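PDB 3IK2: endoglucanase A from Clostridium acetobutylicum, which cleaves beta-1,4-glucan chains such as cellulose at internal glycosidic bonds, as a family 44 glycoside hydrolase. Local coordinates for residues S62-L67 with A111-P116. Residues are numbered along the deposited sequence; the frame is centred on the assembly and turned at random.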
loop_
_atom_site.group_PDB
_atom_site.type_symbol
_atom_site.label_atom_id
_atom_site.label_comp_id
_atom_site.label_asym_id
_atom_site.label_seq_id
_atom_site.Cartn_x
_atom_site.Cartn_y
_atom_site.Cartn_z
ATOM N N SER A 62 7.832 15.833 -20.425
ATOM C CA SER A 62 7.988 16.800 -19.349
ATOM C C SER A 62 6.844 17.799 -19.430
ATOM O O SER A 62 6.616 18.429 -20.473
ATOM C CB SER A 62 9.322 17.525 -19.466
ATOM O OG SER A 62 10.356 16.729 -18.941
ATOM N N ASP A 63 6.127 17.947 -18.320
ATOM C CA ASP A 63 4.858 18.631 -18.373
ATOM C C ASP A 63 4.325 19.014 -16.982
ATOM O O ASP A 63 4.983 18.807 -15.941
ATOM C CB ASP A 63 3.833 17.766 -19.145
ATOM C CG ASP A 63 3.583 16.430 -18.468
ATOM O OD1 ASP A 63 3.834 16.341 -17.242
ATOM O OD2 ASP A 63 3.151 15.473 -19.146
ATOM N N ASN A 64 3.119 19.557 -16.980
ATOM C CA ASN A 64 2.475 20.025 -15.760
ATOM C C ASN A 64 1.506 18.969 -15.188
ATOM O O ASN A 64 0.596 19.310 -14.451
ATOM C CB ASN A 64 1.691 21.313 -16.051
ATOM C CG ASN A 64 0.483 21.069 -16.993
ATOM O OD1 ASN A 64 0.260 19.960 -17.475
ATOM N ND2 ASN A 64 -0.291 22.111 -17.240
ATOM N N TYR A 65 1.717 17.698 -15.520
ATOM C CA TYR A 65 0.774 16.627 -15.172
ATOM C C TYR A 65 0.410 16.599 -13.676
ATOM O O TYR A 65 -0.763 16.492 -13.300
ATOM C CB TYR A 65 1.326 15.260 -15.621
ATOM C CG TYR A 65 0.459 14.081 -15.200
ATOM C CD1 TYR A 65 -0.715 13.773 -15.888
ATOM C CD2 TYR A 65 0.832 13.261 -14.111
ATOM C CE1 TYR A 65 -1.522 12.683 -15.497
ATOM C CE2 TYR A 65 0.044 12.191 -13.707
ATOM C CZ TYR A 65 -1.138 11.908 -14.398
ATOM O OH TYR A 65 -1.919 10.839 -14.007
ATOM N N TRP A 66 1.421 16.696 -12.816
ATOM C CA TRP A 66 1.137 16.653 -11.384
ATOM C C TRP A 66 0.380 17.904 -10.867
ATOM O O TRP A 66 -0.472 17.780 -9.976
ATOM C CB TRP A 66 2.382 16.255 -10.552
ATOM C CG TRP A 66 2.351 14.777 -10.161
ATOM C CD1 TRP A 66 1.527 13.814 -10.693
ATOM C CD2 TRP A 66 3.181 14.100 -9.189
ATOM N NE1 TRP A 66 1.779 12.598 -10.104
ATOM C CE2 TRP A 66 2.788 12.738 -9.184
ATOM C CE3 TRP A 66 4.220 14.510 -8.336
ATOM C CZ2 TRP A 66 3.400 11.761 -8.344
ATOM C CZ3 TRP A 66 4.828 13.540 -7.490
ATOM C CH2 TRP A 66 4.418 12.181 -7.515
ATOM N N LEU A 67 0.658 19.074 -11.447
ATOM C CA LEU A 67 -0.154 20.281 -11.176
ATOM C C LEU A 67 -1.653 20.084 -11.458
ATOM O O LEU A 67 -2.481 20.477 -10.656
ATOM C CB LEU A 67 0.383 21.510 -11.942
ATOM C CG LEU A 67 1.722 22.072 -11.445
ATOM C CD1 LEU A 67 2.337 22.999 -12.478
ATOM C CD2 LEU A 67 1.528 22.835 -10.148
ATOM N N ALA A 111 13.422 20.046 -15.582
ATOM C CA ALA A 111 13.659 21.476 -15.555
ATOM C C ALA A 111 12.509 22.267 -16.233
ATOM O O ALA A 111 12.315 23.428 -15.961
ATOM C CB ALA A 111 14.998 21.798 -16.197
ATOM N N ASP A 112 11.730 21.640 -17.101
ATOM C CA ASP A 112 10.727 22.413 -17.857
ATOM C C ASP A 112 9.450 21.625 -18.151
ATOM O O ASP A 112 9.216 20.565 -17.564
ATOM C CB ASP A 112 11.330 23.052 -19.136
ATOM C CG ASP A 112 11.950 22.010 -20.110
ATOM O OD1 ASP A 112 11.360 20.936 -20.357
ATOM O OD2 ASP A 112 13.053 22.300 -20.648
ATOM N N GLN A 113 8.610 22.182 -19.020
ATOM C CA GLN A 113 7.408 21.509 -19.490
ATOM C C GLN A 113 7.434 21.444 -20.996
ATOM O O GLN A 113 6.421 21.724 -21.632
ATOM C CB GLN A 113 6.148 22.257 -19.053
ATOM C CG GLN A 113 5.935 22.258 -17.555
ATOM C CD GLN A 113 4.725 23.079 -17.123
ATOM O OE1 GLN A 113 3.863 23.433 -17.950
ATOM N NE2 GLN A 113 4.629 23.343 -15.813
ATOM N N SER A 114 8.573 21.058 -21.562
ATOM C CA SER A 114 8.760 21.105 -23.022
ATOM C C SER A 114 8.172 19.921 -23.774
ATOM O O SER A 114 8.345 19.838 -24.972
ATOM C CB SER A 114 10.231 21.320 -23.420
ATOM O OG SER A 114 11.083 20.340 -22.839
ATOM N N GLY A 115 7.471 19.022 -23.083
ATOM C CA GLY A 115 6.774 17.929 -23.753
ATOM C C GLY A 115 7.620 16.668 -23.938
ATOM O O GLY A 115 8.556 16.438 -23.175
ATOM N N PRO A 116 7.301 15.844 -24.957
ATOM C CA PRO A 116 8.086 14.615 -25.172
ATOM C C PRO A 116 9.562 14.921 -25.392
ATOM O O PRO A 116 9.890 15.774 -26.211
ATOM C CB PRO A 116 7.458 13.987 -26.422
ATOM C CG PRO A 116 6.102 14.576 -26.526
ATOM C CD PRO A 116 6.214 15.981 -25.947
HETATM O O HOH W 1 12.170 18.691 -18.638
#
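The flat carboxamide of Gln-113 turns one face to Asn-64, whose CB lies over it 3.6 Å from both NE2 and OE1. Leu-67 crosses the Gln-113 chain at about a right angle and brings CD1 to the amide nitrogen, 4.1 Å from NE2, while Asp-51 accepts a hydrogen bond from that nitrogen. With CG anti to its own carbonyl carbon (chi1 -66°), Gln-113 lays CG alongside the Asp-63 backbone, and the chain, extended beyond CG, carries the amide to Asn-64. The carboxylate of Asp-112 is gripped at OD1 from both faces. On one, Ser-114 OG donates to Asp-112 OD1 (2.6 Å), as does Ser-114 N, closing an Asx turn; on the other sits a water that donates to OD1 and accepts from Ser-62 OG at 2.7 Å. That hydroxyl, beside its own backbone N, also bonds to Asn-53, and Ser-62 CB rests 3.6 Å from the carbonyl O of Asp-112.

Ser-62 and Gly-115 form an antiparallel hydrogen-bonded pair, joining the central strand of a small three-stranded sheet (52-53, 61-63, 115-116) to one outer strand. The sheet ties together excursions that follow strands 34-37 and 99-103 of the TIM-like barrel. Ser-62 N points nearly straight at Gly-115 O (171°, 2.9 Å) but meets it from above the carbonyl plane; the return bond, Gly-115 N to Ser-62 O, is in plane, more bent and 2.8 Å long. Gln-113 CA adds a C-H contact to the same Ser-62 O. With positive phi (89°), Gly-115 adopts a backbone in which a CB would jam against the preceding carbonyl.

Past the pair, Asp-63 OD1 accepts from Tyr-65 N above the carboxylate plane, a second Asx turn, at the start of helix 65-69; Arg-41 salt-bridges the same oxygen.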